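Local coordinates for folylpolyglutamate synthase protein FOLC (Mycobacterium tuberculosis, PDB 2VOS) that probably adds L-glutamate to dihydropteroate and to tetrahydrofolate polyglutamates at the expense of ATP, at residues His90-Ser98 / Phe163-Glu174; Phe152-Phe160 / Trp181-Ala189. All coordinates share one frame; numbering follows the deposited sequence.

Interaction 1. Residues His90-Ser98 / Phe163-Glu174; sequences HRRTGRTTS and FADAPVDVAVVE. With CO (cobalt (II) ion), chain E.
Parallel strands Thr93-Thr96 and Val170-Glu174, neighbours in the central sheet of the P-loop NTPase-like, ATP-binding domain, meet with Gly94 beside Ala171 and Arg95 beside Val172, and their C-terminal ends run into the cobalt site. Four backbone bonds join them, from Gly94 N to Val170 O through Glu174 N to Thr96 O. At the start of the pairing, Arg92 O accepts from both Asp169 N and Val170 N, while Asp169 OD2 takes Arg92 N at 2.8 Å, almost straight (175°). Gly94 CA lies over one face of the Phe163 ring, 4.0 Å from its centroid, in a CH-pi contact, and Thr96 CB touches Phe163 CZ at 3.9 Å. Arg92, salt-bridged to Asp111, makes weak bonds from NH2 to Ala166 O and Pro167 O, and its NH1 reaches Ala166 O through a water. The extended Glu174 chain, CG anti to the backbone N (chi1 171°), carries its carboxylate to Ser98. Glu174 OE1 receives Ser98 N at 3.1 Å from above the carboxylate plane, and cobalt is bound by Glu174 OE2 at 2.2 Å and by Ser98 O, with Thr76 and waters. The metal thus lets two acceptors, Ser98 O and Glu174 OE2, lie 3.0 Å apart.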
ATOM      1  N   HIS A  90      18.201  12.341   7.151  1.00 31.02           N
ATOM      2  CA  HIS A  90      19.226  12.647   6.148  1.00 31.83           C
ATOM      3  C   HIS A  90      20.037  11.502   5.512  1.00 32.17           C
ATOM      4  O   HIS A  90      21.142  11.753   4.960  1.00 29.95           O
ATOM      5  CB  HIS A  90      20.160  13.681   6.717  1.00 34.21           C
ATOM      6  CG  HIS A  90      19.411  14.782   7.385  1.00 35.48           C
ATOM      7  ND1 HIS A  90      18.722  15.730   6.665  1.00 36.08           N
ATOM      8  CD2 HIS A  90      19.179  15.036   8.698  1.00 33.69           C
ATOM      9  CE1 HIS A  90      18.141  16.564   7.513  1.00 36.93           C
ATOM     10  NE2 HIS A  90      18.430  16.179   8.749  1.00 33.36           N
ATOM     11  N   ARG A  91      19.478  10.288   5.566  1.00 30.41           N
ATOM     12  CA  ARG A  91      20.017   9.158   4.759  1.00 30.35           C
ATOM     13  C   ARG A  91      19.261   9.069   3.430  1.00 30.57           C
ATOM     14  O   ARG A  91      18.066   9.368   3.354  1.00 31.31           O
ATOM     15  CB  ARG A  91      19.859   7.839   5.512  1.00 29.32           C
ATOM     16  CG  ARG A  91      21.022   7.539   6.491  1.00 31.89           C
ATOM     17  CD  ARG A  91      21.228   8.644   7.546  1.00 32.60           C
ATOM     18  NE  ARG A  91      22.028   8.114   8.681  1.00 33.70           N
ATOM     19  CZ  ARG A  91      22.000   8.598   9.917  1.00 35.28           C
ATOM     20  NH1 ARG A  91      21.215   9.646  10.216  1.00 36.04           N
ATOM     21  NH2 ARG A  91      22.718   8.025  10.856  1.00 36.46           N
ATOM     22  N   ARG A  92      19.954   8.649   2.389  1.00 28.83           N
ATOM     23  CA  ARG A  92      19.395   8.634   1.085  1.00 28.79           C
ATOM     24  C   ARG A  92      18.634   7.349   0.962  1.00 28.86           C
ATOM     25  O   ARG A  92      19.180   6.264   1.273  1.00 27.35           O
ATOM     26  CB  ARG A  92      20.532   8.688   0.068  1.00 28.55           C
ATOM     27  CG  ARG A  92      20.022   8.829  -1.287  1.00 35.52           C
ATOM     28  CD  ARG A  92      21.134   9.162  -2.284  1.00 39.16           C
ATOM     29  NE  ARG A  92      20.412   9.688  -3.392  1.00 41.24           N
ATOM     30  CZ  ARG A  92      20.815   9.586  -4.634  1.00 40.14           C
ATOM     31  NH1 ARG A  92      20.085  10.125  -5.579  1.00 37.87           N
ATOM     32  NH2 ARG A  92      21.973   8.987  -4.889  1.00 40.64           N
ATOM     33  N   THR A  93      17.353   7.441   0.582  1.00 26.01           N
ATOM     34  CA  THR A  93      16.552   6.206   0.540  1.00 26.68           C
ATOM     35  C   THR A  93      16.252   5.710  -0.891  1.00 25.84           C
ATOM     36  O   THR A  93      16.250   6.479  -1.866  1.00 25.86           O
ATOM     37  CB  THR A  93      15.143   6.412   1.163  1.00 27.46           C
ATOM     38  OG1 THR A  93      14.547   7.551   0.524  1.00 26.85           O
ATOM     39  CG2 THR A  93      15.252   6.628   2.685  1.00 23.72           C
ATOM     40  N   GLY A  94      15.990   4.426  -0.997  1.00 24.87           N
ATOM     41  CA  GLY A  94      15.285   3.913  -2.190  1.00 25.04           C
ATOM     42  C   GLY A  94      14.059   3.232  -1.619  1.00 26.62           C
ATOM     43  O   GLY A  94      14.113   2.656  -0.525  1.00 26.02           O
ATOM     44  N   ARG A  95      12.945   3.281  -2.345  1.00 25.26           N
ATOM     45  CA  ARG A  95      11.745   2.678  -1.850  1.00 25.10           C
ATOM     46  C   ARG A  95      11.017   1.980  -3.022  1.00 26.79           C
ATOM     47  O   ARG A  95      10.861   2.550  -4.127  1.00 27.32           O
ATOM     48  CB  ARG A  95      10.806   3.747  -1.226  1.00 23.45           C
ATOM     49  CG  ARG A  95       9.412   3.159  -0.980  1.00 23.26           C
ATOM     50  CD  ARG A  95       8.509   4.103  -0.157  1.00 24.25           C
ATOM     51  NE  ARG A  95       8.651   5.552  -0.485  1.00 23.15           N
ATOM     52  CZ  ARG A  95       8.024   6.155  -1.505  1.00 27.15           C
ATOM     53  NH1 ARG A  95       7.264   5.444  -2.378  1.00 23.62           N
ATOM     54  NH2 ARG A  95       8.151   7.468  -1.660  1.00 23.58           N
ATOM     55  N   THR A  96      10.596   0.740  -2.785  1.00 27.45           N
ATOM     56  CA  THR A  96       9.835   0.067  -3.802  1.00 27.34           C
ATOM     57  C   THR A  96       8.511  -0.308  -3.178  1.00 28.07           C
ATOM     58  O   THR A  96       8.444  -0.867  -2.071  1.00 29.41           O
ATOM     59  CB  THR A  96      10.590  -1.088  -4.522  1.00 28.76           C
ATOM     60  OG1 THR A  96       9.723  -1.680  -5.500  1.00 27.57           O
ATOM     61  CG2 THR A  96      11.128  -2.161  -3.573  1.00 26.29           C
ATOM     62  N   THR A  97       7.441   0.100  -3.842  1.00 27.52           N
ATOM     63  CA  THR A  97       6.098  -0.153  -3.362  1.00 28.52           C
ATOM     64  C   THR A  97       5.238  -0.726  -4.495  1.00 29.86           C
ATOM     65  O   THR A  97       5.650  -0.733  -5.645  1.00 28.72           O
ATOM     66  CB  THR A  97       5.374   1.137  -2.862  1.00 30.13           C
ATOM     67  OG1 THR A  97       5.505   2.163  -3.865  1.00 29.80           O
ATOM     68  CG2 THR A  97       5.973   1.657  -1.499  1.00 27.40           C
ATOM     69  N   SER A  98       4.063  -1.251  -4.119  1.00 30.38           N
ATOM     70  CA  SER A  98       3.129  -1.827  -5.057  1.00 33.22           C
ATOM     71  C   SER A  98       1.744  -1.896  -4.400  1.00 32.94           C
ATOM     72  O   SER A  98       1.580  -1.744  -3.146  1.00 32.34           O
ATOM     73  CB  SER A  98       3.593  -3.192  -5.563  1.00 33.19           C
ATOM     74  OG  SER A  98       3.763  -4.017  -4.440  1.00 39.30           O
ATOM     75  N   PHE A 163      18.541   0.844  -6.998  1.00 37.59           N
ATOM     76  CA  PHE A 163      18.993   1.298  -5.680  1.00 39.51           C
ATOM     77  C   PHE A 163      20.523   1.251  -5.619  1.00 39.32           C
ATOM     78  O   PHE A 163      21.141   2.086  -4.947  1.00 39.68           O
ATOM     79  CB  PHE A 163      18.411   0.440  -4.527  1.00 38.83           C
ATOM     80  CG  PHE A 163      16.893   0.521  -4.417  1.00 40.79           C
ATOM     81  CD1 PHE A 163      16.198   1.602  -4.986  1.00 40.51           C
ATOM     82  CD2 PHE A 163      16.174  -0.489  -3.757  1.00 40.42           C
ATOM     83  CE1 PHE A 163      14.797   1.667  -4.860  1.00 39.18           C
ATOM     84  CE2 PHE A 163      14.783  -0.433  -3.611  1.00 35.99           C
ATOM     85  CZ  PHE A 163      14.094   0.630  -4.174  1.00 37.13           C
ATOM     86  N   ALA A 164      21.114   0.238  -6.253  1.00 40.54           N
ATOM     87  CA  ALA A 164      22.595   0.135  -6.298  1.00 40.44           C
ATOM     88  C   ALA A 164      23.216   1.190  -7.262  1.00 39.87           C
ATOM     89  O   ALA A 164      24.311   1.698  -7.000  1.00 39.00           O
ATOM     90  CB  ALA A 164      23.018  -1.306  -6.695  1.00 39.53           C
ATOM     91  N   ASP A 165      22.537   1.472  -8.384  1.00 39.55           N
ATOM     92  CA  ASP A 165      22.936   2.538  -9.330  1.00 40.84           C
ATOM     93  C   ASP A 165      22.968   3.898  -8.699  1.00 39.93           C
ATOM     94  O   ASP A 165      23.757   4.742  -9.119  1.00 39.24           O
ATOM     95  CB  ASP A 165      21.917   2.640 -10.499  1.00 41.61           C
ATOM     96  CG  ASP A 165      21.988   1.443 -11.457  1.00 49.65           C
ATOM     97  OD1 ASP A 165      23.023   0.723 -11.479  1.00 55.81           O
ATOM     98  OD2 ASP A 165      21.001   1.226 -12.204  1.00 49.99           O
ATOM     99  N   ALA A 166      22.080   4.150  -7.713  1.00 39.60           N
ATOM    100  CA  ALA A 166      21.885   5.539  -7.222  1.00 39.16           C
ATOM    101  C   ALA A 166      23.137   6.190  -6.611  1.00 38.80           C
ATOM    102  O   ALA A 166      23.506   7.329  -7.009  1.00 40.49           O
ATOM    103  CB  ALA A 166      20.674   5.632  -6.235  1.00 39.37           C
ATOM    104  N   PRO A 167      23.742   5.567  -5.575  1.00 36.79           N
ATOM    105  CA  PRO A 167      23.281   4.466  -4.756  1.00 36.24           C
ATOM    106  C   PRO A 167      22.521   5.010  -3.581  1.00 36.55           C
ATOM    107  O   PRO A 167      22.582   6.187  -3.331  1.00 38.05           O
ATOM    108  CB  PRO A 167      24.600   3.846  -4.222  1.00 36.26           C
ATOM    109  CG  PRO A 167      25.532   4.981  -4.140  1.00 36.19           C
ATOM    110  CD  PRO A 167      25.086   6.030  -5.160  1.00 36.95           C
ATOM    111  N   VAL A 168      21.850   4.162  -2.825  1.00 35.53           N
ATOM    112  CA  VAL A 168      21.101   4.599  -1.658  1.00 35.96           C
ATOM    113  C   VAL A 168      21.850   4.186  -0.369  1.00 36.39           C
ATOM    114  O   VAL A 168      22.794   3.383  -0.416  1.00 36.35           O
ATOM    115  CB  VAL A 168      19.676   3.994  -1.649  1.00 36.42           C
ATOM    116  CG1 VAL A 168      18.909   4.342  -2.965  1.00 34.43           C
ATOM    117  CG2 VAL A 168      19.719   2.491  -1.462  1.00 36.59           C
ATOM    118  N   ASP A 169      21.474   4.778   0.764  1.00 36.75           N
ATOM    119  CA  ASP A 169      21.978   4.328   2.090  1.00 38.47           C
ATOM    120  C   ASP A 169      21.055   3.214   2.662  1.00 37.88           C
ATOM    121  O   ASP A 169      21.521   2.315   3.386  1.00 37.86           O
ATOM    122  CB  ASP A 169      21.962   5.498   3.098  1.00 37.60           C
ATOM    123  CG  ASP A 169      22.915   6.554   2.744  1.00 39.90           C
ATOM    124  OD1 ASP A 169      24.002   6.184   2.284  1.00 35.30           O
ATOM    125  OD2 ASP A 169      22.583   7.760   2.930  1.00 37.97           O
ATOM    126  N   VAL A 170      19.769   3.298   2.367  1.00 38.81           N
ATOM    127  CA  VAL A 170      18.768   2.379   2.938  1.00 39.38           C
ATOM    128  C   VAL A 170      17.661   2.144   1.937  1.00 39.74           C
ATOM    129  O   VAL A 170      17.140   3.097   1.290  1.00 38.92           O
ATOM    130  CB  VAL A 170      18.043   2.977   4.218  1.00 41.96           C
ATOM    131  CG1 VAL A 170      17.190   1.863   4.883  1.00 42.56           C
ATOM    132  CG2 VAL A 170      19.086   3.586   5.233  1.00 44.27           C
ATOM    133  N   ALA A 171      17.246   0.888   1.793  1.00 38.21           N
ATOM    134  CA  ALA A 171      16.094   0.631   0.917  1.00 38.23           C
ATOM    135  C   ALA A 171      14.871   0.278   1.765  1.00 38.56           C
ATOM    136  O   ALA A 171      14.990  -0.427   2.800  1.00 39.72           O
ATOM    137  CB  ALA A 171      16.381  -0.496  -0.054  1.00 35.33           C
ATOM    138  N   VAL A 172      13.700   0.707   1.305  1.00 37.87           N
ATOM    139  CA  VAL A 172      12.482   0.388   1.997  1.00 37.51           C
ATOM    140  C   VAL A 172      11.662  -0.460   1.028  1.00 39.08           C
ATOM    141  O   VAL A 172      11.333  -0.008  -0.097  1.00 38.74           O
ATOM    142  CB  VAL A 172      11.644   1.683   2.297  1.00 38.59           C
ATOM    143  CG1 VAL A 172      10.385   1.272   3.084  1.00 39.13           C
ATOM    144  CG2 VAL A 172      12.493   2.676   3.105  1.00 37.45           C
ATOM    145  N   VAL A 173      11.360  -1.690   1.415  1.00 37.49           N
ATOM    146  CA  VAL A 173      10.947  -2.660   0.400  1.00 38.20           C
ATOM    147  C   VAL A 173       9.614  -3.261   0.783  1.00 39.63           C
ATOM    148  O   VAL A 173       9.504  -3.965   1.813  1.00 40.61           O
ATOM    149  CB  VAL A 173      11.976  -3.793   0.306  1.00 38.32           C
ATOM    150  CG1 VAL A 173      11.457  -4.883  -0.751  1.00 37.29           C
ATOM    151  CG2 VAL A 173      13.375  -3.204  -0.087  1.00 38.00           C
ATOM    152  N   GLU A 174       8.584  -3.018  -0.018  1.00 39.24           N
ATOM    153  CA  GLU A 174       7.285  -3.577   0.282  1.00 39.58           C
ATOM    154  C   GLU A 174       7.125  -4.928  -0.450  1.00 40.39           C
ATOM    155  O   GLU A 174       7.420  -5.031  -1.629  1.00 38.98           O
ATOM    156  CB  GLU A 174       6.180  -2.632  -0.202  1.00 40.11           C
ATOM    157  CG  GLU A 174       4.803  -3.188  -0.135  1.00 40.77           C
ATOM    158  CD  GLU A 174       3.720  -2.190  -0.589  1.00 45.71           C
ATOM    159  OE1 GLU A 174       4.010  -1.065  -1.043  1.00 45.86           O
ATOM    160  OE2 GLU A 174       2.543  -2.552  -0.464  1.00 45.70           O
TER
HETATM  161 CO    CO E1493       0.714  -1.610  -1.122  1.00 28.96          CO
HETATM  162  O   HOH W   1      21.798   9.339  -8.055  1.00 51.48           O
HETATM  163  O   HOH W   2       6.957  -3.709  -4.062  1.00 35.63           O
HETATM  164  O   HOH W   3      -0.189  -3.527  -1.540  1.00 32.68           O
HETATM  165  O   HOH W   4      -1.002  -0.598  -1.800  1.00 33.04           O

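Interaction 2. Residues Phe152-Phe160 / Trp181-Ala189; sequences FEVLTAMAF and WDATNVINA
Apolar contacts dominate where Phe152-Phe160 of helix 151-165 pack on Trp181-Ala189, in the loop between strands 170-174 and 191-194 of the Mur ligase middle domain. Ala183 CB fits among Phe152, Glu153 and Thr156, 3.9 Å from Phe152 CD2 and 3.8 Å from Glu153 CG. A turn farther along, Thr156 CG2 meets Thr184 CG2 at 4.1 Å, the two side chains crossing at about a right angle. At the far end Phe160 CZ lies 3.6 Å from Ile187 CG2 and Phe160 CE2 3.8 Å from Val186 CG2, while Thr184 O approaches the ring edge. Polar contact with an aromatic ring is made by Asp182, whose OD1 comes within 3.5 Å of Phe152 CE2, with OD2 in the ring plane at its edge. No hydrogen bond crosses between the segments. Asp182 OD2 accepts Thr184 N from above the carboxylate plane in an Asx turn and Thr184 OG1 through its anti lone pair; that hydroxyl also bonds the His68 side chain. On the helix, Thr156 OG1 bonds to Phe152 O at 2.9 Å. Gly176 and Met177 also donate to the buried Asp182 carboxylate, a setting that would probably favour its charged form, while the loop presents its methyl groups to the helix.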
ATOM      1  N   PHE A 152       6.319  -8.895 -12.048  1.00 42.82           N
ATOM      2  CA  PHE A 152       6.733  -8.497 -10.727  1.00 43.64           C
ATOM      3  C   PHE A 152       8.219  -8.823 -10.445  1.00 44.52           C
ATOM      4  O   PHE A 152       8.973  -7.999  -9.848  1.00 45.64           O
ATOM      5  CB  PHE A 152       5.804  -9.052  -9.609  1.00 43.58           C
ATOM      6  CG  PHE A 152       6.112  -8.420  -8.246  1.00 47.02           C
ATOM      7  CD1 PHE A 152       5.924  -7.035  -8.058  1.00 46.67           C
ATOM      8  CD2 PHE A 152       6.659  -9.175  -7.200  1.00 43.02           C
ATOM      9  CE1 PHE A 152       6.217  -6.412  -6.838  1.00 46.58           C
ATOM     10  CE2 PHE A 152       6.961  -8.572  -5.987  1.00 46.58           C
ATOM     11  CZ  PHE A 152       6.753  -7.186  -5.788  1.00 46.56           C
ATOM     12  N   GLU A 153       8.674 -10.006 -10.851  1.00 44.28           N
ATOM     13  CA  GLU A 153      10.093 -10.340 -10.680  1.00 42.89           C
ATOM     14  C   GLU A 153      11.011  -9.308 -11.362  1.00 42.59           C
ATOM     15  O   GLU A 153      11.973  -8.835 -10.780  1.00 42.11           O
ATOM     16  CB  GLU A 153      10.353 -11.745 -11.213  1.00 42.32           C
ATOM     17  CG  GLU A 153       9.884 -12.792 -10.236  1.00 40.46           C
ATOM     18  CD  GLU A 153       9.902 -14.213 -10.836  1.00 46.63           C
ATOM     19  OE1 GLU A 153      10.198 -14.385 -12.028  1.00 42.89           O
ATOM     20  OE2 GLU A 153       9.617 -15.166 -10.102  1.00 47.13           O
ATOM     21  N   VAL A 154      10.688  -8.945 -12.587  1.00 42.94           N
ATOM     22  CA  VAL A 154      11.462  -7.955 -13.306  1.00 43.03           C
ATOM     23  C   VAL A 154      11.395  -6.566 -12.635  1.00 43.55           C
ATOM     24  O   VAL A 154      12.440  -5.908 -12.492  1.00 44.04           O
ATOM     25  CB  VAL A 154      11.046  -7.888 -14.792  1.00 41.79           C
ATOM     26  CG1 VAL A 154      11.858  -6.807 -15.491  1.00 43.64           C
ATOM     27  CG2 VAL A 154      11.282  -9.269 -15.459  1.00 44.12           C
ATOM     28  N   LEU A 155      10.196  -6.111 -12.231  1.00 43.73           N
ATOM     29  CA  LEU A 155      10.099  -4.838 -11.529  1.00 43.28           C
ATOM     30  C   LEU A 155      10.945  -4.846 -10.269  1.00 42.23           C
ATOM     31  O   LEU A 155      11.603  -3.863  -9.925  1.00 42.22           O
ATOM     32  CB  LEU A 155       8.655  -4.541 -11.151  1.00 43.25           C
ATOM     33  CG  LEU A 155       7.717  -4.211 -12.292  1.00 48.74           C
ATOM     34  CD1 LEU A 155       6.205  -4.252 -11.805  1.00 47.35           C
ATOM     35  CD2 LEU A 155       8.106  -2.877 -12.939  1.00 50.86           C
ATOM     36  N   THR A 156      10.956  -5.976  -9.576  1.00 41.94           N
ATOM     37  CA  THR A 156      11.654  -6.052  -8.305  1.00 41.89           C
ATOM     38  C   THR A 156      13.150  -5.989  -8.587  1.00 42.12           C
ATOM     39  O   THR A 156      13.875  -5.288  -7.900  1.00 42.00           O
ATOM     40  CB  THR A 156      11.279  -7.325  -7.575  1.00 42.77           C
ATOM     41  OG1 THR A 156       9.899  -7.204  -7.165  1.00 44.35           O
ATOM     42  CG2 THR A 156      12.189  -7.554  -6.309  1.00 41.63           C
ATOM     43  N   ALA A 157      13.600  -6.672  -9.641  1.00 40.97           N
ATOM     44  CA  ALA A 157      14.993  -6.606  -9.990  1.00 40.26           C
ATOM     45  C   ALA A 157      15.390  -5.196 -10.417  1.00 40.74           C
ATOM     46  O   ALA A 157      16.464  -4.698 -10.074  1.00 41.92           O
ATOM     47  CB  ALA A 157      15.318  -7.620 -11.115  1.00 38.24           C
HETATM   48  N   MSE A 158      14.523  -4.561 -11.188  1.00 40.69           N
HETATM   49  CA  MSE A 158      14.753  -3.161 -11.526  1.00 41.69           C
HETATM   50  C   MSE A 158      14.924  -2.275 -10.300  1.00 41.06           C
HETATM   51  O   MSE A 158      15.827  -1.419 -10.262  1.00 40.80           O
HETATM   52  CB  MSE A 158      13.604  -2.629 -12.417  1.00 42.52           C
HETATM   53  CG  MSE A 158      13.626  -3.205 -13.831  1.00 40.71           C
HETATM   54 SE   MSE A 158      11.933  -2.719 -14.728  1.00 44.51          SE
HETATM   55  CE  MSE A 158      12.027  -0.792 -14.653  1.00 44.03           C
ATOM     56  N   ALA A 159      14.052  -2.424  -9.292  1.00 40.94           N
ATOM     57  CA  ALA A 159      14.156  -1.561  -8.108  1.00 39.75           C
ATOM     58  C   ALA A 159      15.556  -1.800  -7.461  1.00 40.48           C
ATOM     59  O   ALA A 159      16.304  -0.826  -7.085  1.00 41.08           O
ATOM     60  CB  ALA A 159      13.023  -1.883  -7.117  1.00 38.29           C
ATOM     61  N   PHE A 160      15.905  -3.073  -7.280  1.00 40.07           N
ATOM     62  CA  PHE A 160      17.154  -3.409  -6.597  1.00 40.84           C
ATOM     63  C   PHE A 160      18.370  -2.896  -7.360  1.00 40.53           C
ATOM     64  O   PHE A 160      19.334  -2.452  -6.724  1.00 40.35           O
ATOM     65  CB  PHE A 160      17.313  -4.938  -6.360  1.00 41.10           C
ATOM     66  CG  PHE A 160      16.329  -5.518  -5.365  1.00 42.35           C
ATOM     67  CD1 PHE A 160      15.902  -4.760  -4.270  1.00 43.44           C
ATOM     68  CD2 PHE A 160      15.847  -6.814  -5.502  1.00 42.07           C
ATOM     69  CE1 PHE A 160      14.991  -5.251  -3.343  1.00 44.33           C
ATOM     70  CE2 PHE A 160      14.945  -7.356  -4.512  1.00 39.39           C
ATOM     71  CZ  PHE A 160      14.517  -6.558  -3.449  1.00 42.75           C
ATOM     72  N   TRP A 181       7.482 -16.365  -0.250  1.00 43.09           N
ATOM     73  CA  TRP A 181       7.830 -16.735  -1.634  1.00 43.83           C
ATOM     74  C   TRP A 181       7.705 -15.545  -2.559  1.00 43.19           C
ATOM     75  O   TRP A 181       7.629 -15.726  -3.767  1.00 42.81           O
ATOM     76  CB  TRP A 181       6.988 -17.914  -2.154  1.00 43.98           C
ATOM     77  CG  TRP A 181       7.158 -19.150  -1.259  1.00 48.10           C
ATOM     78  CD1 TRP A 181       8.275 -19.964  -1.142  1.00 48.39           C
ATOM     79  CD2 TRP A 181       6.221 -19.640  -0.309  1.00 48.47           C
ATOM     80  NE1 TRP A 181       8.051 -20.954  -0.217  1.00 48.02           N
ATOM     81  CE2 TRP A 181       6.812 -20.753   0.334  1.00 48.83           C
ATOM     82  CE3 TRP A 181       4.930 -19.271   0.032  1.00 50.36           C
ATOM     83  CZ2 TRP A 181       6.156 -21.486   1.292  1.00 51.59           C
ATOM     84  CZ3 TRP A 181       4.286 -19.997   1.005  1.00 53.87           C
ATOM     85  CH2 TRP A 181       4.888 -21.097   1.614  1.00 53.64           C
ATOM     86  N   ASP A 182       7.715 -14.326  -1.998  1.00 41.54           N
ATOM     87  CA  ASP A 182       7.581 -13.104  -2.810  1.00 41.29           C
ATOM     88  C   ASP A 182       8.955 -12.791  -3.440  1.00 41.62           C
ATOM     89  O   ASP A 182       9.985 -13.046  -2.815  1.00 42.16           O
ATOM     90  CB  ASP A 182       7.165 -11.912  -1.896  1.00 41.06           C
ATOM     91  CG  ASP A 182       6.914 -10.660  -2.684  1.00 43.23           C
ATOM     92  OD1 ASP A 182       5.902 -10.671  -3.439  1.00 40.39           O
ATOM     93  OD2 ASP A 182       7.775  -9.734  -2.618  1.00 39.63           O
ATOM     94  N   ALA A 183       8.975 -12.194  -4.631  1.00 40.83           N
ATOM     95  CA  ALA A 183      10.227 -11.879  -5.321  1.00 40.26           C
ATOM     96  C   ALA A 183      11.160 -10.973  -4.484  1.00 39.36           C
ATOM     97  O   ALA A 183      12.370 -11.026  -4.658  1.00 38.87           O
ATOM     98  CB  ALA A 183       9.934 -11.202  -6.738  1.00 39.87           C
ATOM     99  N   THR A 184      10.611 -10.172  -3.565  1.00 39.17           N
ATOM    100  CA  THR A 184      11.460  -9.262  -2.778  1.00 39.26           C
ATOM    101  C   THR A 184      12.231 -10.041  -1.711  1.00 39.36           C
ATOM    102  O   THR A 184      13.126  -9.492  -1.073  1.00 38.20           O
ATOM    103  CB  THR A 184      10.595  -8.177  -2.008  1.00 39.66           C
ATOM    104  OG1 THR A 184       9.622  -8.824  -1.159  1.00 38.47           O
ATOM    105  CG2 THR A 184       9.826  -7.286  -3.024  1.00 41.55           C
ATOM    106  N   ASN A 185      11.874 -11.310  -1.504  1.00 38.74           N
ATOM    107  CA  ASN A 185      12.392 -12.008  -0.321  1.00 39.39           C
ATOM    108  C   ASN A 185      13.805 -12.595  -0.565  1.00 40.01           C
ATOM    109  O   ASN A 185      14.069 -13.730  -0.241  1.00 40.45           O
ATOM    110  CB  ASN A 185      11.411 -13.076   0.154  1.00 38.03           C
ATOM    111  CG  ASN A 185      11.676 -13.512   1.590  1.00 43.23           C
ATOM    112  OD1 ASN A 185      12.179 -12.721   2.391  1.00 43.79           O
ATOM    113  ND2 ASN A 185      11.331 -14.752   1.922  1.00 40.14           N
ATOM    114  N   VAL A 186      14.706 -11.799  -1.111  1.00 40.64           N
ATOM    115  CA  VAL A 186      16.062 -12.215  -1.370  1.00 41.19           C
ATOM    116  C   VAL A 186      17.008 -11.201  -0.722  1.00 42.44           C
ATOM    117  O   VAL A 186      18.158 -11.065  -1.163  1.00 43.12           O
ATOM    118  CB  VAL A 186      16.354 -12.229  -2.930  1.00 41.22           C
ATOM    119  CG1 VAL A 186      15.699 -13.416  -3.536  1.00 38.77           C
ATOM    120  CG2 VAL A 186      15.826 -10.936  -3.615  1.00 43.91           C
ATOM    121  N   ILE A 187      16.525 -10.471   0.301  1.00 43.11           N
ATOM    122  CA  ILE A 187      17.300  -9.393   0.896  1.00 42.52           C
ATOM    123  C   ILE A 187      17.788  -9.577   2.350  1.00 44.42           C
ATOM    124  O   ILE A 187      18.704  -8.794   2.791  1.00 44.64           O
ATOM    125  CB  ILE A 187      16.572  -8.067   0.808  1.00 42.12           C
ATOM    126  CG1 ILE A 187      15.136  -8.173   1.352  1.00 40.28           C
ATOM    127  CG2 ILE A 187      16.564  -7.643  -0.632  1.00 41.55           C
ATOM    128  CD1 ILE A 187      14.367  -6.782   1.317  1.00 38.79           C
ATOM    129  N   ASN A 188      17.215 -10.565   3.082  1.00 42.67           N
ATOM    130  CA  ASN A 188      17.676 -10.867   4.427  1.00 44.03           C
ATOM    131  C   ASN A 188      17.614  -9.572   5.257  1.00 43.70           C
ATOM    132  O   ASN A 188      18.570  -9.223   5.910  1.00 44.18           O
ATOM    133  CB  ASN A 188      19.113 -11.411   4.340  1.00 44.61           C
ATOM    134  CG  ASN A 188      19.613 -12.026   5.639  1.00 51.76           C
ATOM    135  OD1 ASN A 188      18.835 -12.503   6.472  1.00 59.17           O
ATOM    136  ND2 ASN A 188      20.928 -12.040   5.809  1.00 55.56           N
ATOM    137  N   ALA A 189      16.482  -8.871   5.249  1.00 42.03           N
ATOM    138  CA  ALA A 189      16.425  -7.547   5.824  1.00 40.45           C
ATOM    139  C   ALA A 189      16.725  -7.545   7.327  1.00 41.42           C
ATOM    140  O   ALA A 189      16.218  -8.410   8.073  1.00 40.25           O
ATOM    141  CB  ALA A 189      15.097  -6.925   5.551  1.00 40.02           C
TER

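Interactions 1 and 2 are centred 13 Å apart and share helix 151-165, whose C-terminal end supplies Phe163 to the sheet and whose preceding turns receive the Trp181-Ala189 loop. They also touch directly: Thr96 CB lies 3.6 Å from Ala159 CB, Val173 CG1 3.6 Å from Thr184 CB, and Val173 CB 4.0 Å from Ile187 CD1. Helix and loop thus pack on the same side of the strands, around Thr96 and Val173. Only interaction 1 reaches the active site directly, through Ser98 and Glu174 at the cobalt ion and Glu174 beside ADP. In interaction 2 the Phe152 side chain stays about 9 Å from the cobalt and about 11 Å from ADP.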